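Local coordinates for glucuronan lyase A (Trichoderma reesei, PDB 2ZZJ), which probably cleaves beta-1,4-linked polyglucuronic acid within the chain by elimination, using a beta-jelly-roll fold that binds a calcium ion, at residues 11-16 against 54-59; 115-120 against 143-148; 167-172 against 179-184. All blocks are in the same frame, centred on the assembly; numbering follows the deposited sequence.

Contact 1 of 3, residues 11-16 against 54-59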
loop_
_atom_site.group_PDB
_atom_site.type_symbol
_atom_site.label_atom_id
_atom_site.label_comp_id
_atom_site.label_asym_id
_atom_site.label_seq_id
_atom_site.Cartn_x
_atom_site.Cartn_y
_atom_site.Cartn_z
ATOM N N ASN A 11 5.443 17.374 4.032
ATOM C CA ASN A 11 4.360 18.051 4.755
ATOM C C ASN A 11 3.007 17.377 4.506
ATOM O O ASN A 11 2.663 17.111 3.342
ATOM C CB ASN A 11 4.262 19.509 4.370
ATOM C CG ASN A 11 3.348 20.293 5.337
ATOM O OD1 ASN A 11 3.107 19.862 6.474
ATOM N ND2 ASN A 11 2.817 21.396 4.879
ATOM N N GLY A 12 2.282 17.083 5.579
ATOM C CA GLY A 12 0.888 16.667 5.465
ATOM C C GLY A 12 0.699 15.224 5.839
ATOM O O GLY A 12 -0.421 14.794 6.061
ATOM N N TRP A 13 1.790 14.458 5.877
ATOM C CA TRP A 13 1.739 13.075 6.362
ATOM C C TRP A 13 1.851 13.134 7.874
ATOM O O TRP A 13 2.599 13.963 8.402
ATOM C CB TRP A 13 2.913 12.271 5.814
ATOM C CG TRP A 13 2.903 12.204 4.329
ATOM C CD1 TRP A 13 3.683 12.917 3.470
ATOM C CD2 TRP A 13 2.068 11.365 3.524
ATOM N NE1 TRP A 13 3.382 12.573 2.166
ATOM C CE2 TRP A 13 2.378 11.633 2.180
ATOM C CE3 TRP A 13 1.084 10.409 3.817
ATOM C CZ2 TRP A 13 1.744 10.963 1.107
ATOM C CZ3 TRP A 13 0.451 9.744 2.746
ATOM C CH2 TRP A 13 0.799 10.029 1.410
ATOM N N ASP A 14 1.087 12.281 8.543
ATOM C CA ASP A 14 1.064 12.205 10.008
ATOM C C ASP A 14 2.355 11.655 10.586
ATOM O O ASP A 14 2.776 12.060 11.684
ATOM C CB ASP A 14 -0.129 11.341 10.438
ATOM C CG ASP A 14 -1.477 11.968 10.028
ATOM O OD1 ASP A 14 -1.702 13.150 10.388
ATOM O OD2 ASP A 14 -2.307 11.314 9.346
ATOM N N TYR A 15 2.981 10.722 9.870
ATOM C CA TYR A 15 4.140 10.023 10.386
ATOM C C TYR A 15 4.993 9.544 9.214
ATOM O O TYR A 15 4.446 9.207 8.153
ATOM C CB TYR A 15 3.705 8.836 11.240
ATOM C CG TYR A 15 4.860 8.198 11.994
ATOM C CD1 TYR A 15 5.487 8.861 13.062
ATOM C CD2 TYR A 15 5.334 6.935 11.628
ATOM C CE1 TYR A 15 6.562 8.261 13.742
ATOM C CE2 TYR A 15 6.394 6.331 12.294
ATOM C CZ TYR A 15 7.008 7.000 13.335
ATOM O OH TYR A 15 8.049 6.368 13.979
ATOM N N VAL A 16 6.310 9.568 9.422
ATOM C CA VAL A 16 7.323 9.095 8.462
ATOM C C VAL A 16 8.125 7.987 9.132
ATOM O O VAL A 16 8.773 8.217 10.148
ATOM C CB VAL A 16 8.222 10.248 8.006
ATOM C CG1 VAL A 16 9.244 9.783 6.941
ATOM C CG2 VAL A 16 7.344 11.376 7.471
ATOM N N SER A 54 9.788 1.629 4.873
ATOM C CA SER A 54 10.064 3.056 4.610
ATOM C C SER A 54 8.750 3.641 4.069
ATOM O O SER A 54 8.448 3.485 2.889
ATOM C CB SER A 54 11.193 3.238 3.604
ATOM O OG SER A 54 12.458 2.950 4.161
ATOM N N GLU A 55 7.956 4.274 4.934
ATOM C CA GLU A 55 6.558 4.610 4.616
ATOM C C GLU A 55 6.186 6.004 5.144
ATOM O O GLU A 55 6.860 6.542 6.053
ATOM C CB GLU A 55 5.584 3.593 5.264
ATOM C CG GLU A 55 5.585 2.176 4.633
ATOM C CD GLU A 55 4.762 1.174 5.425
ATOM O OE1 GLU A 55 4.755 1.253 6.690
ATOM O OE2 GLU A 55 4.107 0.312 4.793
ATOM N N VAL A 56 5.143 6.580 4.549
ATOM C CA VAL A 56 4.501 7.760 5.108
ATOM C C VAL A 56 3.058 7.407 5.380
ATOM O O VAL A 56 2.452 6.631 4.629
ATOM C CB VAL A 56 4.612 8.974 4.200
ATOM C CG1 VAL A 56 6.084 9.424 4.139
ATOM C CG2 VAL A 56 4.064 8.636 2.743
ATOM N N ASP A 57 2.512 7.925 6.496
ATOM C CA ASP A 57 1.207 7.457 6.986
ATOM C C ASP A 57 0.189 8.573 6.874
ATOM O O ASP A 57 0.475 9.731 7.253
ATOM C CB ASP A 57 1.218 7.060 8.476
ATOM C CG ASP A 57 2.131 5.884 8.801
ATOM O OD1 ASP A 57 2.732 5.303 7.874
ATOM O OD2 ASP A 57 2.280 5.594 10.040
ATOM N N HIS A 58 -0.983 8.225 6.360
ATOM C CA HIS A 58 -2.165 9.076 6.451
ATOM C C HIS A 58 -3.105 8.345 7.388
ATOM O O HIS A 58 -3.696 7.351 7.009
ATOM C CB HIS A 58 -2.833 9.249 5.089
ATOM C CG HIS A 58 -4.140 9.977 5.143
ATOM N ND1 HIS A 58 -4.231 11.313 5.489
ATOM C CD2 HIS A 58 -5.402 9.574 4.869
ATOM C CE1 HIS A 58 -5.496 11.696 5.438
ATOM N NE2 HIS A 58 -6.228 10.662 5.074
ATOM N N ASN A 59 -3.227 8.829 8.620
ATOM C CA ASN A 59 -3.977 8.061 9.634
ATOM C C ASN A 59 -5.424 7.746 9.319
ATOM O O ASN A 59 -5.917 6.658 9.630
ATOM C CB ASN A 59 -3.839 8.741 11.006
ATOM C CG ASN A 59 -2.453 8.583 11.582
ATOM O OD1 ASN A 59 -1.758 7.609 11.272
ATOM N ND2 ASN A 59 -2.024 9.553 12.406
HETATM O O HOH W 1 -2.024 12.634 6.632
#
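Val16 and Val56 face each other as an antiparallel non-hydrogen-bonded pair, their CA atoms 4.6 Å apart, and next to them the backbone of Asp57 is bonded at both ends: Asp57 N gives to Tyr15 O, and Asp57 O receives Asp14 N (2.9 Å). This joins strand 15-18 to strand 53-63 in one sheet of the jelly roll. The valine side chains run side by side, and Val56 also meets the indole of Trp13. Its CG2, lodged between the backbone N and the carbonyl carbon, sits 3.4 Å from the centroid of the Trp13 six-membered ring and 8° off the ring normal, a CH-pi contact over the middle of the face. The indole edge meets backbone: Trp13 CE3 lies 3.6 Å from Asp57 O, close to the ring plane. Phe4 meets the Trp13 ring edge-to-face and also stacks on His58, while Val197 and Leu38 touch the indole. The Trp13 side chain is about 10 Å from the bound calcium ion.

Asp14 OD2 accepts a nearly straight hydrogen bond from Asn59 N (2.7 Å, 172°), through the lone pair pointing away from its other oxygen. The Asn59 amide plane lies 10° from that of the carboxylate, with ND2 3.3 Å from Asp14 CB. One water gathers Gly12 O and His58 ND1, the latter at 2.8 Å, and gives a weak bond to Asp14 OD2.

Asp57 OD2, alongside Tyr15 CB and CD2, forms a salt bridge with Arg17, which would balance its charge. Chemically, apolar contacts of Val56 with Trp13 and Val16 join the segments on one face, whereas the Asp14 carboxylate ties the loop that leads into strand 15-18 to the corner at Asn59, whose N-H is likely to stabilise the carboxylate charge.

Contact 2 of 3, residues 115-120 against 143-148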
loop_
_atom_site.group_PDB
_atom_site.type_symbol
_atom_site.label_atom_id
_atom_site.label_comp_id
_atom_site.label_asym_id
_atom_site.label_seq_id
_atom_site.Cartn_x
_atom_site.Cartn_y
_atom_site.Cartn_z
ATOM N N GLN A 115 5.314 -8.608 -6.965
ATOM C CA GLN A 115 5.851 -9.964 -6.856
ATOM C C GLN A 115 6.296 -10.312 -8.272
ATOM O O GLN A 115 5.510 -10.214 -9.187
ATOM C CB GLN A 115 4.731 -10.906 -6.367
ATOM C CG GLN A 115 5.162 -12.165 -5.676
ATOM C CD GLN A 115 4.007 -12.889 -4.974
ATOM O OE1 GLN A 115 3.377 -12.365 -4.054
ATOM N NE2 GLN A 115 3.759 -14.133 -5.386
ATOM N N ASN A 116 7.558 -10.659 -8.464
ATOM C CA ASN A 116 8.108 -10.726 -9.835
ATOM C C ASN A 116 7.837 -9.385 -10.515
ATOM O O ASN A 116 8.084 -8.343 -9.896
ATOM C CB ASN A 116 7.489 -11.912 -10.599
ATOM C CG ASN A 116 7.908 -13.271 -9.994
ATOM O OD1 ASN A 116 9.099 -13.569 -9.937
ATOM N ND2 ASN A 116 6.937 -14.082 -9.559
ATOM N N ASN A 117 7.284 -9.376 -11.733
ATOM C CA ASN A 117 6.981 -8.081 -12.375
ATOM C C ASN A 117 5.491 -7.753 -12.359
ATOM O O ASN A 117 4.983 -7.036 -13.218
ATOM C CB ASN A 117 7.540 -8.007 -13.806
ATOM C CG ASN A 117 6.839 -8.944 -14.749
ATOM O OD1 ASN A 117 6.148 -9.869 -14.327
ATOM N ND2 ASN A 117 7.013 -8.707 -16.051
ATOM N N GLN A 118 4.797 -8.266 -11.363
ATOM C CA GLN A 118 3.349 -8.168 -11.345
ATOM C C GLN A 118 2.864 -7.410 -10.114
ATOM O O GLN A 118 3.396 -7.620 -9.025
ATOM C CB GLN A 118 2.776 -9.580 -11.334
ATOM C CG GLN A 118 3.083 -10.368 -12.625
ATOM C CD GLN A 118 2.308 -9.790 -13.802
ATOM O OE1 GLN A 118 2.871 -9.517 -14.867
ATOM N NE2 GLN A 118 1.041 -9.521 -13.580
ATOM N N LEU A 119 1.865 -6.543 -10.308
ATOM C CA LEU A 119 1.120 -5.930 -9.196
ATOM C C LEU A 119 0.141 -6.923 -8.598
ATOM O O LEU A 119 -0.708 -7.473 -9.321
ATOM C CB LEU A 119 0.308 -4.746 -9.677
ATOM C CG LEU A 119 -0.208 -3.734 -8.645
ATOM C CD1 LEU A 119 0.946 -2.909 -8.132
ATOM C CD2 LEU A 119 -1.281 -2.837 -9.258
ATOM N N TYR A 120 0.242 -7.121 -7.290
ATOM C CA TYR A 120 -0.698 -7.932 -6.531
ATOM C C TYR A 120 -1.496 -7.070 -5.550
ATOM O O TYR A 120 -0.982 -6.068 -5.045
ATOM C CB TYR A 120 0.095 -8.902 -5.662
ATOM C CG TYR A 120 0.528 -10.185 -6.332
ATOM C CD1 TYR A 120 0.251 -11.413 -5.724
ATOM C CD2 TYR A 120 1.233 -10.168 -7.541
ATOM C CE1 TYR A 120 0.644 -12.614 -6.311
ATOM C CE2 TYR A 120 1.643 -11.384 -8.140
ATOM C CZ TYR A 120 1.337 -12.589 -7.505
ATOM O OH TYR A 120 1.739 -13.793 -8.086
ATOM N N LEU A 143 -2.410 -8.330 -11.337
ATOM C CA LEU A 143 -3.333 -7.277 -11.766
ATOM C C LEU A 143 -2.824 -6.528 -12.969
ATOM O O LEU A 143 -3.612 -6.076 -13.825
ATOM C CB LEU A 143 -3.618 -6.302 -10.627
ATOM C CG LEU A 143 -4.176 -6.909 -9.345
ATOM C CD1 LEU A 143 -4.172 -5.899 -8.208
ATOM C CD2 LEU A 143 -5.596 -7.397 -9.628
ATOM N N ALA A 144 -1.508 -6.354 -13.022
ATOM C CA ALA A 144 -0.860 -5.647 -14.104
ATOM C C ALA A 144 0.606 -5.945 -14.090
ATOM O O ALA A 144 1.219 -6.078 -13.018
ATOM C CB ALA A 144 -1.043 -4.136 -13.982
ATOM N N THR A 145 1.172 -6.017 -15.289
ATOM C CA THR A 145 2.616 -6.035 -15.477
ATOM C C THR A 145 3.188 -4.650 -15.179
ATOM O O THR A 145 2.710 -3.611 -15.688
ATOM C CB THR A 145 2.974 -6.456 -16.937
ATOM O OG1 THR A 145 2.380 -7.730 -17.184
ATOM C CG2 THR A 145 4.447 -6.586 -17.083
ATOM N N VAL A 146 4.215 -4.635 -14.348
ATOM C CA VAL A 146 4.803 -3.395 -13.912
ATOM C C VAL A 146 6.186 -3.225 -14.529
ATOM O O VAL A 146 7.093 -4.047 -14.268
ATOM C CB VAL A 146 4.915 -3.346 -12.342
ATOM C CG1 VAL A 146 5.479 -2.040 -11.919
ATOM C CG2 VAL A 146 3.551 -3.585 -11.680
ATOM N N SER A 147 6.338 -2.188 -15.334
ATOM C CA SER A 147 7.625 -1.812 -15.896
ATOM C C SER A 147 8.462 -0.984 -14.931
ATOM O O SER A 147 7.948 -0.132 -14.202
ATOM C CB SER A 147 7.430 -1.046 -17.204
ATOM O OG SER A 147 6.803 0.207 -16.951
ATOM N N ALA A 148 9.756 -1.240 -14.917
ATOM C CA ALA A 148 10.671 -0.450 -14.105
ATOM C C ALA A 148 10.988 0.902 -14.740
ATOM O O ALA A 148 10.908 1.059 -15.972
ATOM C CB ALA A 148 11.984 -1.250 -13.859
#
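Val146 and Leu119 meet because Val146 chi1 (-178°) turns CG1 anti to the backbone N, leaving CG2 beside that nitrogen, 4.0 Å from Leu119 CB. Leu143, with CG anti to its carbonyl carbon (chi1 -57°), brings that CG to 3.5 Å from Leu119 O. The backbone framework is a ladder of three bonds: Val146 N to Asn117 O, Leu119 N to Ala144 O and Leu143 N to Leu119 O, each 2.8 Å. The middle bond is the straightest, at 173°. Between the rungs, Gln118 CA lies 3.4 Å from Ala144 O and Thr145 CA an equal 3.4 Å from Asn117 O, both CA-H...O contacts, as expected around the antiparallel non-hydrogen-bonded pair Gln118-Thr145. The side chains of that pair share one face.

The type II' turn from Gln115 to Gln118 starts strand 118-126 here, opposite the end of strand 135-145. On the apolar face Leu119 and Val146 reach Ile114, and Phe172 touches Leu119, Ala144 and Val146. The chemistry implies that alignment of this open end of the hairpin rests on backbone bonds, while the Leu119-Val146 side commits it to the hydrophobic interior between the sheets.

Contact 3 of 3, residues 167-172 against 179-184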
loop_
_atom_site.group_PDB
_atom_site.type_symbol
_atom_site.label_atom_id
_atom_site.label_comp_id
_atom_site.label_asym_id
_atom_site.label_seq_id
_atom_site.Cartn_x
_atom_site.Cartn_y
_atom_site.Cartn_z
ATOM N N TYR A 167 -17.294 -3.753 -2.414
ATOM C CA TYR A 167 -16.747 -4.000 -3.724
ATOM C C TYR A 167 -15.309 -3.490 -3.752
ATOM O O TYR A 167 -14.906 -2.730 -2.869
ATOM C CB TYR A 167 -17.586 -3.388 -4.855
ATOM C CG TYR A 167 -18.004 -1.950 -4.705
ATOM C CD1 TYR A 167 -17.105 -0.895 -4.934
ATOM C CD2 TYR A 167 -19.335 -1.635 -4.419
ATOM C CE1 TYR A 167 -17.515 0.424 -4.823
ATOM C CE2 TYR A 167 -19.759 -0.319 -4.313
ATOM C CZ TYR A 167 -18.847 0.707 -4.520
ATOM O OH TYR A 167 -19.287 2.004 -4.401
ATOM N N PHE A 168 -14.563 -3.906 -4.768
ATOM C CA PHE A 168 -13.106 -3.773 -4.760
ATOM C C PHE A 168 -12.673 -3.637 -6.211
ATOM O O PHE A 168 -12.726 -4.579 -6.996
ATOM C CB PHE A 168 -12.519 -4.999 -4.052
ATOM C CG PHE A 168 -11.005 -4.994 -3.897
ATOM C CD1 PHE A 168 -10.404 -4.329 -2.832
ATOM C CD2 PHE A 168 -10.214 -5.735 -4.755
ATOM C CE1 PHE A 168 -9.008 -4.355 -2.650
ATOM C CE2 PHE A 168 -8.816 -5.771 -4.576
ATOM C CZ PHE A 168 -8.225 -5.060 -3.535
ATOM N N LYS A 169 -12.317 -2.408 -6.587
ATOM C CA LYS A 169 -12.047 -2.063 -7.973
ATOM C C LYS A 169 -10.693 -1.370 -8.045
ATOM O O LYS A 169 -10.389 -0.561 -7.179
ATOM C CB LYS A 169 -13.142 -1.118 -8.491
ATOM C CG LYS A 169 -14.541 -1.732 -8.349
ATOM C CD LYS A 169 -15.680 -0.744 -8.617
ATOM C CE LYS A 169 -15.694 -0.272 -10.057
ATOM N NZ LYS A 169 -16.905 0.626 -10.310
ATOM N N ILE A 170 -9.900 -1.706 -9.066
ATOM C CA ILE A 170 -8.539 -1.167 -9.227
ATOM C C ILE A 170 -8.285 -0.798 -10.693
ATOM O O ILE A 170 -8.611 -1.572 -11.610
ATOM C CB ILE A 170 -7.471 -2.200 -8.794
ATOM C CG1 ILE A 170 -7.690 -2.656 -7.342
ATOM C CG2 ILE A 170 -6.020 -1.638 -9.008
ATOM C CD1 ILE A 170 -6.678 -3.701 -6.809
ATOM N N TRP A 171 -7.673 0.372 -10.903
ATOM C CA TRP A 171 -7.235 0.854 -12.199
ATOM C C TRP A 171 -5.716 0.962 -12.147
ATOM O O TRP A 171 -5.147 1.345 -11.090
ATOM C CB TRP A 171 -7.773 2.261 -12.486
ATOM C CG TRP A 171 -9.198 2.338 -12.904
ATOM C CD1 TRP A 171 -9.678 2.523 -14.185
ATOM C CD2 TRP A 171 -10.338 2.255 -12.057
ATOM N NE1 TRP A 171 -11.054 2.554 -14.168
ATOM C CE2 TRP A 171 -11.487 2.405 -12.879
ATOM C CE3 TRP A 171 -10.510 2.108 -10.677
ATOM C CZ2 TRP A 171 -12.788 2.388 -12.361
ATOM C CZ3 TRP A 171 -11.826 2.105 -10.153
ATOM C CH2 TRP A 171 -12.937 2.220 -11.005
ATOM N N PHE A 172 -5.063 0.643 -13.264
ATOM C CA PHE A 172 -3.596 0.763 -13.377
ATOM C C PHE A 172 -3.295 1.503 -14.683
ATOM O O PHE A 172 -3.769 1.088 -15.757
ATOM C CB PHE A 172 -2.941 -0.619 -13.384
ATOM C CG PHE A 172 -1.431 -0.583 -13.386
ATOM C CD1 PHE A 172 -0.720 -0.418 -12.191
ATOM C CD2 PHE A 172 -0.717 -0.719 -14.581
ATOM C CE1 PHE A 172 0.691 -0.378 -12.208
ATOM C CE2 PHE A 172 0.668 -0.685 -14.601
ATOM C CZ PHE A 172 1.376 -0.516 -13.417
ATOM N N GLU A 179 -12.230 -5.639 -11.114
ATOM C CA GLU A 179 -13.398 -5.218 -10.372
ATOM C C GLU A 179 -14.156 -6.433 -9.904
ATOM O O GLU A 179 -14.253 -7.442 -10.623
ATOM C CB GLU A 179 -14.257 -4.228 -11.173
ATOM C CG GLU A 179 -15.527 -4.777 -11.792
ATOM C CD GLU A 179 -15.957 -4.005 -13.014
ATOM O OE1 GLU A 179 -15.770 -4.547 -14.121
ATOM O OE2 GLU A 179 -16.434 -2.861 -12.874
ATOM N N GLU A 180 -14.615 -6.366 -8.678
ATOM C CA GLU A 180 -15.489 -7.396 -8.164
ATOM C C GLU A 180 -16.478 -6.774 -7.192
ATOM O O GLU A 180 -16.174 -5.780 -6.522
ATOM C CB GLU A 180 -14.694 -8.557 -7.560
ATOM C CG GLU A 180 -13.961 -8.244 -6.292
ATOM C CD GLU A 180 -13.084 -9.409 -5.863
ATOM O OE1 GLU A 180 -13.626 -10.369 -5.285
ATOM O OE2 GLU A 180 -11.859 -9.375 -6.103
ATOM N N TYR A 181 -17.688 -7.349 -7.154
ATOM C CA TYR A 181 -18.821 -6.783 -6.414
ATOM C C TYR A 181 -19.389 -7.749 -5.380
ATOM O O TYR A 181 -19.086 -8.944 -5.403
ATOM C CB TYR A 181 -19.915 -6.367 -7.393
ATOM C CG TYR A 181 -19.466 -5.240 -8.275
ATOM C CD1 TYR A 181 -19.621 -3.905 -7.873
ATOM C CD2 TYR A 181 -18.819 -5.504 -9.481
ATOM C CE1 TYR A 181 -19.171 -2.856 -8.688
ATOM C CE2 TYR A 181 -18.368 -4.478 -10.284
ATOM C CZ TYR A 181 -18.540 -3.157 -9.881
ATOM O OH TYR A 181 -18.081 -2.147 -10.705
ATOM N N ASN A 182 -20.206 -7.223 -4.479
ATOM C CA ASN A 182 -20.879 -8.062 -3.486
ATOM C C ASN A 182 -19.889 -8.987 -2.777
ATOM O O ASN A 182 -20.069 -10.223 -2.741
ATOM C CB ASN A 182 -22.010 -8.883 -4.147
ATOM C CG ASN A 182 -22.994 -8.009 -4.914
ATOM O OD1 ASN A 182 -23.499 -7.015 -4.391
ATOM N ND2 ASN A 182 -23.257 -8.370 -6.164
ATOM N N VAL A 183 -18.830 -8.377 -2.245
ATOM C CA VAL A 183 -17.816 -9.085 -1.462
ATOM C C VAL A 183 -17.590 -8.336 -0.172
ATOM O O VAL A 183 -17.818 -7.113 -0.106
ATOM C CB VAL A 183 -16.453 -9.225 -2.209
ATOM C CG1 VAL A 183 -16.504 -10.312 -3.240
ATOM C CG2 VAL A 183 -16.005 -7.882 -2.833
ATOM N N ALA A 184 -17.158 -9.060 0.863
ATOM C CA ALA A 184 -16.746 -8.453 2.118
ATOM C C ALA A 184 -15.276 -8.015 1.997
ATOM O O ALA A 184 -14.389 -8.849 1.755
ATOM C CB ALA A 184 -16.888 -9.446 3.265
#
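The hairpin of strands 166-172 and 175-183 forms this contact, with Phe168 and Glu180 as its antiparallel hydrogen-bonded pair. The short strand axes approach to 4.8 Å and run 170° apart, close to exactly antiparallel. Phe168 N gives to Glu180 O at 3.0 Å, and Glu180 N returns a bond to Phe168 O at 3.1 Å, so each residue both donates to and accepts from the other.

The face carrying Tyr167, Lys169, Glu179 and Tyr181 holds most of the side-chain contact. Lys169 and Glu179 lie side by side, with CG of the lysine 3.8 Å from CB of the glutamate. Lys169 bends at chi3 (65°), which swings CE to 3.1 Å from Tyr181 OH; NZ makes a weak hydrogen bond to the same oxygen. That hydroxyl in turn donates to Glu179 OE2 at 2.8 Å, so the phenol oxygen lies between amine and carboxylate, weakly bonded on the lysine side, and the charged ends remain 4.4 Å apart (Lys169 NZ to Glu179 OE2). At the other end of the phenol ring, Tyr181 CD1 rests 3.7 Å from Tyr167 CB, the two rings inclined at 49°. Lys176 forms a salt bridge with Glu179, and Gln157 OE1 also receives Lys169 NZ. An alanine here would probably leave the Tyr181 hydroxyl without its weak amine donor and take the lysine's bond from Gln157 OE1, opening a gap beside the phenol where CD and CE now lie.

Glu180 points to the other face, where Arg140 and His178 bind OE2 and Tyr123 binds OE1. Strand 166-172 is thus flanked by strand 175-183 and, through backbone bonds from Tyr167 and Lys169, by strand 152-160, while the Phe168 side chain touches Ser121 and its ring meets that of Tyr123, both of strand 118-126 in the other sheet.

From the N terminus, contact 1 first closes a loop of 37 residues, joining the early strand 15-18 to strand 53-63. Contact 2 then closes 22 residues between strands 118-126 and 135-145, and contact 3 closes six residues, four of them strand, across the short turn between strands 166-172 and 175-183 in a later hairpin. The three loops lie in series; none encloses or crosses another. Contacts 1 and 2 belong to the same antiparallel sheet but on opposite sides of the chain's centre, with centres about 25 Å apart. Contact 3 belongs to the other sheet and touches contact 2 directly: beside Phe172, Leu143 CD1 packs 3.6 Å from Ile170 CD1, joining the two sheets of the jelly roll.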